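Local coordinates for phenolic acid decarboxylase (Sedimentibacter hydroxybenzoicus, PDB 7AE5), which catalyses the reversible, non-oxidative decarboxylation of 4-hydroxybenzoate and 3,4-dihydroxybenzoate, and acts on vanillic acid, as a UbiD-family enzyme that uses prenylated FMN and manganese, at the interface of chains A and B. Numbering follows the deposited sequence. Chains: chain A, Phenolic acid decarboxylase; chain B, Protein ShdD.

Contact 1: the interface of chains A and B. Residues chain A 30-31, 57, 59, 126, 131-132, 141; chain B 23, 25, 36.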
loop_
_atom_site.group_PDB
_atom_site.type_symbol
_atom_site.label_atom_id
_atom_site.label_comp_id
_atom_site.label_asym_id
_atom_site.label_seq_id
_atom_site.Cartn_x
_atom_site.Cartn_y
_atom_site.Cartn_z
ATOM N N PRO A 30 54.253 12.185 1.271
ATOM C CA PRO A 30 53.428 10.962 1.289
ATOM C C PRO A 30 51.976 11.238 1.640
ATOM O O PRO A 30 51.068 10.712 0.983
ATOM C CB PRO A 30 54.130 10.084 2.339
ATOM C CG PRO A 30 55.015 11.021 3.113
ATOM C CD PRO A 30 55.424 12.082 2.155
ATOM N N GLU A 31 51.730 12.065 2.653
ATOM C CA GLU A 31 50.384 12.467 3.020
ATOM C C GLU A 31 50.306 13.985 3.098
ATOM O O GLU A 31 51.240 14.632 3.588
ATOM C CB GLU A 31 49.967 11.859 4.367
ATOM C CG GLU A 31 50.165 10.361 4.454
ATOM C CD GLU A 31 51.428 9.980 5.196
ATOM O OE1 GLU A 31 51.927 10.800 5.995
ATOM O OE2 GLU A 31 51.925 8.857 4.977
ATOM N N LYS A 57 58.862 12.205 -0.883
ATOM C CA LYS A 57 59.899 12.622 0.054
ATOM C C LYS A 57 60.153 11.544 1.100
ATOM O O LYS A 57 59.225 11.067 1.759
ATOM C CB LYS A 57 59.519 13.930 0.745
ATOM C CG LYS A 57 60.620 14.443 1.674
ATOM C CD LYS A 57 60.205 15.679 2.459
ATOM C CE LYS A 57 58.698 15.836 2.496
ATOM N NZ LYS A 57 58.236 16.736 3.591
ATOM N N TYR A 59 61.386 8.550 0.375
ATOM C CA TYR A 59 61.367 7.244 -0.264
ATOM C C TYR A 59 62.262 7.234 -1.496
ATOM O O TYR A 59 62.590 8.277 -2.067
ATOM C CB TYR A 59 59.938 6.850 -0.652
ATOM C CG TYR A 59 59.059 6.529 0.533
ATOM C CD1 TYR A 59 59.304 5.413 1.324
ATOM C CD2 TYR A 59 57.982 7.341 0.861
ATOM C CE1 TYR A 59 58.499 5.116 2.409
ATOM C CE2 TYR A 59 57.171 7.051 1.942
ATOM C CZ TYR A 59 57.435 5.938 2.713
ATOM O OH TYR A 59 56.630 5.649 3.791
ATOM N N PHE A 126 59.419 -0.390 4.123
ATOM C CA PHE A 126 59.526 1.018 3.755
ATOM C C PHE A 126 60.681 1.269 2.794
ATOM O O PHE A 126 60.637 2.226 2.014
ATOM C CB PHE A 126 59.681 1.873 5.012
ATOM C CG PHE A 126 58.439 1.943 5.852
ATOM C CD1 PHE A 126 58.135 0.934 6.752
ATOM C CD2 PHE A 126 57.574 3.017 5.743
ATOM C CE1 PHE A 126 56.991 0.997 7.524
ATOM C CE2 PHE A 126 56.427 3.086 6.514
ATOM C CZ PHE A 126 56.137 2.074 7.406
ATOM N N LEU A 131 55.121 3.741 1.364
ATOM C CA LEU A 131 53.858 3.624 2.075
ATOM C C LEU A 131 53.355 4.994 2.512
ATOM O O LEU A 131 54.131 5.928 2.730
ATOM C CB LEU A 131 54.015 2.711 3.292
ATOM C CG LEU A 131 54.424 1.265 3.003
ATOM C CD1 LEU A 131 54.952 0.595 4.261
ATOM C CD2 LEU A 131 53.258 0.478 2.424
ATOM N N TYR A 132 52.036 5.107 2.642
ATOM C CA TYR A 132 51.404 6.373 2.989
ATOM C C TYR A 132 50.031 6.088 3.580
ATOM O O TYR A 132 49.539 4.958 3.549
ATOM C CB TYR A 132 51.295 7.294 1.770
ATOM C CG TYR A 132 50.429 6.734 0.667
ATOM C CD1 TYR A 132 50.944 5.836 -0.258
ATOM C CD2 TYR A 132 49.095 7.100 0.551
ATOM C CE1 TYR A 132 50.156 5.319 -1.267
ATOM C CE2 TYR A 132 48.300 6.588 -0.452
ATOM C CZ TYR A 132 48.833 5.698 -1.357
ATOM O OH TYR A 132 48.043 5.189 -2.360
ATOM N N PHE A 141 49.186 2.831 7.544
ATOM C CA PHE A 141 49.504 2.806 6.124
ATOM C C PHE A 141 49.069 1.472 5.537
ATOM O O PHE A 141 49.350 0.412 6.107
ATOM C CB PHE A 141 50.999 3.032 5.900
ATOM C CG PHE A 141 51.532 4.263 6.575
ATOM C CD1 PHE A 141 50.767 5.415 6.651
ATOM C CD2 PHE A 141 52.801 4.269 7.128
ATOM C CE1 PHE A 141 51.254 6.549 7.271
ATOM C CE2 PHE A 141 53.295 5.401 7.749
ATOM C CZ PHE A 141 52.520 6.543 7.820
ATOM N N TRP B 23 61.489 12.360 7.811
ATOM C CA TRP B 23 60.399 12.004 8.711
ATOM C C TRP B 23 60.745 10.701 9.419
ATOM O O TRP B 23 61.670 9.983 9.031
ATOM C CB TRP B 23 59.072 11.867 7.960
ATOM C CG TRP B 23 59.181 11.073 6.689
ATOM C CD1 TRP B 23 59.245 11.567 5.419
ATOM C CD2 TRP B 23 59.238 9.645 6.567
ATOM N NE1 TRP B 23 59.338 10.538 4.514
ATOM C CE2 TRP B 23 59.336 9.348 5.192
ATOM C CE3 TRP B 23 59.213 8.589 7.485
ATOM C CZ2 TRP B 23 59.412 8.041 4.715
ATOM C CZ3 TRP B 23 59.291 7.294 7.008
ATOM C CH2 TRP B 23 59.388 7.031 5.637
ATOM N N VAL B 25 58.401 7.335 11.528
ATOM C CA VAL B 25 57.093 6.711 11.686
ATOM C C VAL B 25 57.034 6.072 13.066
ATOM O O VAL B 25 57.904 5.271 13.422
ATOM C CB VAL B 25 56.821 5.669 10.586
ATOM C CG1 VAL B 25 55.636 4.792 10.964
ATOM C CG2 VAL B 25 56.574 6.357 9.256
ATOM N N ARG B 36 53.162 9.189 10.893
ATOM C CA ARG B 36 54.441 9.799 10.574
ATOM C C ARG B 36 54.677 11.032 11.437
ATOM O O ARG B 36 53.743 11.651 11.955
ATOM C CB ARG B 36 54.497 10.180 9.094
ATOM C CG ARG B 36 55.763 9.755 8.379
ATOM C CD ARG B 36 55.816 10.365 6.991
ATOM N NE ARG B 36 54.898 9.700 6.072
ATOM C CZ ARG B 36 55.026 8.454 5.637
ATOM N NH1 ARG B 36 56.054 7.697 5.987
ATOM N NH2 ARG B 36 54.101 7.954 4.824
#
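B:Arg36, at the end of strand 34-36 in the small zinc-binding partner ShdD, slots its guanidinium between the rings of A:Phe141 and A:Pro30, with polar groups of chain A loops round its rim; B:Trp23 packs beside it, NH1 lying over one indole face. The arginine chain bends about its CG-CD bond (chi3 -75°), which turns the guanidinium toward the carboxylate of A:Glu31; the two planes lie only 5° apart. In this salt bridge B:Arg36 NE donates to A:Glu31 OE1 at 3.2 Å, on the syn side but somewhat out of the carboxylate plane, whereas the separation modelled between NH2 and OE2 is too short to be trusted. B:Arg36 NH2 also donates to the backbone carbonyl A:Leu131 O (2.9 Å). The phenol A:Tyr59 OH donates to A:Leu131 O from the same face, at 2.7 Å. A:Tyr59 OH in turn accepts from B:Arg36 NH1 at 3.1 Å, tip to tip, which probably helps to fix the arginine's rotation. B:Arg36 NH2 stands 4.1 Å from the A:Phe141 ring centroid in a cation-pi contact. On the opposite face A:Pro30 CG is 3.6 Å from B:Arg36 CZ. The A:Phe141 edge meets B:Val25 CG2. B:Trp23 CZ2 lies over a face of A:Tyr59, 3.5 Å from A:Tyr59 CZ. The indole N-H, B:Trp23 NE1, points in the ring plane at A:Lys57 O, 2.8 Å away and nearly straight (168° at H).

Contact 2: the interface of chains A and B. Residues chain A 124, 126-127, 171, 173-174; chain B 14-15, 18, 23, 25.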
loop_
_atom_site.group_PDB
_atom_site.type_symbol
_atom_site.label_atom_id
_atom_site.label_comp_id
_atom_site.label_asym_id
_atom_site.label_seq_id
_atom_site.Cartn_x
_atom_site.Cartn_y
_atom_site.Cartn_z
ATOM N N ASN A 124 62.541 -4.685 5.510
ATOM C CA ASN A 124 61.942 -3.383 5.788
ATOM C C ASN A 124 61.064 -3.020 4.599
ATOM O O ASN A 124 61.577 -2.718 3.518
ATOM C CB ASN A 124 63.017 -2.320 6.027
ATOM C CG ASN A 124 62.449 -1.017 6.565
ATOM O OD1 ASN A 124 61.267 -0.718 6.398
ATOM N ND2 ASN A 124 63.299 -0.236 7.223
ATOM N N PHE A 126 59.419 -0.390 4.123
ATOM C CA PHE A 126 59.526 1.018 3.755
ATOM C C PHE A 126 60.681 1.269 2.794
ATOM O O PHE A 126 60.637 2.226 2.014
ATOM C CB PHE A 126 59.681 1.873 5.012
ATOM C CG PHE A 126 58.439 1.943 5.852
ATOM C CD1 PHE A 126 58.135 0.934 6.752
ATOM C CD2 PHE A 126 57.574 3.017 5.743
ATOM C CE1 PHE A 126 56.991 0.997 7.524
ATOM C CE2 PHE A 126 56.427 3.086 6.514
ATOM C CZ PHE A 126 56.137 2.074 7.406
ATOM N N GLU A 127 61.711 0.427 2.825
ATOM C CA GLU A 127 62.840 0.556 1.912
ATOM C C GLU A 127 62.514 0.085 0.499
ATOM O O GLU A 127 63.427 -0.034 -0.328
ATOM C CB GLU A 127 64.046 -0.217 2.452
ATOM N N VAL A 171 49.997 -2.001 7.363
ATOM C CA VAL A 171 51.388 -2.139 7.776
ATOM C C VAL A 171 51.472 -1.949 9.286
ATOM O O VAL A 171 51.103 -0.894 9.816
ATOM C CB VAL A 171 52.281 -1.138 7.031
ATOM C CG1 VAL A 171 53.724 -1.281 7.473
ATOM C CG2 VAL A 171 52.161 -1.344 5.529
ATOM N N ASP A 173 54.412 -3.576 11.443
ATOM C CA ASP A 173 55.830 -3.371 11.694
ATOM C C ASP A 173 56.567 -3.374 10.360
ATOM O O ASP A 173 55.974 -3.599 9.300
ATOM C CB ASP A 173 56.395 -4.433 12.644
ATOM C CG ASP A 173 57.478 -3.882 13.551
ATOM O OD1 ASP A 173 57.900 -2.726 13.331
ATOM O OD2 ASP A 173 57.899 -4.592 14.489
ATOM N N ARG A 174 57.878 -3.123 10.415
ATOM C CA ARG A 174 58.668 -3.042 9.192
ATOM C C ARG A 174 58.632 -4.339 8.395
ATOM O O ARG A 174 58.851 -4.314 7.178
ATOM C CB ARG A 174 60.112 -2.655 9.526
ATOM C CG ARG A 174 60.868 -3.680 10.355
ATOM C CD ARG A 174 62.044 -3.045 11.087
ATOM N NE ARG A 174 63.070 -2.551 10.176
ATOM C CZ ARG A 174 64.299 -3.043 10.092
ATOM N NH1 ARG A 174 64.696 -4.046 10.858
ATOM N NH2 ARG A 174 65.153 -2.512 9.221
ATOM N N MET B 14 59.028 3.260 14.646
ATOM C CA MET B 14 58.895 2.101 13.772
ATOM C C MET B 14 59.987 2.071 12.709
ATOM O O MET B 14 60.706 1.075 12.583
ATOM C CB MET B 14 57.502 2.100 13.136
ATOM C CG MET B 14 57.228 0.993 12.141
ATOM S SD MET B 14 55.489 1.073 11.672
ATOM C CE MET B 14 55.404 -0.170 10.398
ATOM N N VAL B 15 60.134 3.158 11.947
ATOM C CA VAL B 15 61.173 3.297 10.933
ATOM C C VAL B 15 61.624 4.751 10.890
ATOM O O VAL B 15 60.985 5.645 11.450
ATOM C CB VAL B 15 60.701 2.864 9.524
ATOM C CG1 VAL B 15 60.351 1.383 9.484
ATOM C CG2 VAL B 15 59.523 3.718 9.073
ATOM N N PRO B 18 63.986 6.218 4.813
ATOM C CA PRO B 18 65.084 5.514 4.132
ATOM C C PRO B 18 65.982 6.444 3.339
ATOM O O PRO B 18 67.163 6.134 3.142
ATOM C CB PRO B 18 64.354 4.514 3.223
ATOM C CG PRO B 18 62.980 4.390 3.805
ATOM C CD PRO B 18 62.664 5.727 4.391
ATOM N N TRP B 23 61.489 12.360 7.811
ATOM C CA TRP B 23 60.399 12.004 8.711
ATOM C C TRP B 23 60.745 10.701 9.419
ATOM O O TRP B 23 61.670 9.983 9.031
ATOM C CB TRP B 23 59.072 11.867 7.960
ATOM C CG TRP B 23 59.181 11.073 6.689
ATOM C CD1 TRP B 23 59.245 11.567 5.419
ATOM C CD2 TRP B 23 59.238 9.645 6.567
ATOM N NE1 TRP B 23 59.338 10.538 4.514
ATOM C CE2 TRP B 23 59.336 9.348 5.192
ATOM C CE3 TRP B 23 59.213 8.589 7.485
ATOM C CZ2 TRP B 23 59.412 8.041 4.715
ATOM C CZ3 TRP B 23 59.291 7.294 7.008
ATOM C CH2 TRP B 23 59.388 7.031 5.637
ATOM N N VAL B 25 58.401 7.335 11.528
ATOM C CA VAL B 25 57.093 6.711 11.686
ATOM C C VAL B 25 57.034 6.072 13.066
ATOM O O VAL B 25 57.904 5.271 13.422
ATOM C CB VAL B 25 56.821 5.669 10.586
ATOM C CG1 VAL B 25 55.636 4.792 10.964
ATOM C CG2 VAL B 25 56.574 6.357 9.256
#
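B:Val15 and B:Met14, neighbours on strand 11-16 of ShdD, close on the ring of A:Phe126 from two directions, one over its face and one at its edge. B:Val15 CG2 stands above the middle of the ring, 3.7 Å from the centroid, in a CH-pi contact. The other branch, B:Val15 CG1, is anti to the carbonyl carbon (chi1 -64°) and reaches A:Phe126 CD1 at 3.5 Å, with A:Asn124 OD1 and A:Arg174 CB farther along its flank. B:Met14 runs out fully extended, CG anti to the backbone N (chi1 177°), and this carries its terminal methyl between the A:Phe126 edge and the backbone of strand 169-173. B:Met14 CE lies in the plane of the aromatic ring, 3.5 Å from A:Phe126 CE1. A:Val171 CG1 meets B:Met14 CE at 3.6 Å. A:Asp173 CA is 3.5 Å from B:Met14 CE. B:Pro18 CG packs against A:Phe126 O at 3.7 Å. B:Trp23 and B:Val25 are peripheral, approaching the CD2 and CE2 side more loosely. No nitrogen or oxygen of one chain comes within bonding distance of the other here, so the patch, with 275 Å² of summed hidden surface, is held by shape and apolar contact.

In the second shell, A:Leu131 CD1 backs the ring, 3.6 Å above the A:Phe126 face opposite B:Val15 CG2. A:Asn124, just before the short helix, accepts through OD1 from A:Phe126 N at 2.9 Å, in the manner of an N-cap. Within chain A, the surface combines 3-10 helix 125-127 with the end of strand 169-173 and the A:Arg174 that follows it; ShdD applies strand 11-16 and the nearby loop residue B:Pro18.

The C-alpha centres of contact 1 and contact 2 are about 8 Å apart, and the two share A:Phe126, B:Trp23 and B:Val25, so they form adjoining patches of one continuous stretch of the interface. Contact 1 contributes directional and charged interactions, which may set the register of ShdD, and contact 2 contributes apolar burial. Their centres lie about 21 and 24 Å from A:Glu278, the predicted proton donor, so the surface probably takes no direct part in catalysis, though the structure alone does not show what ShdD does. Repeated across the deposited assembly, it fits a hetero-complex of six copies of each chain.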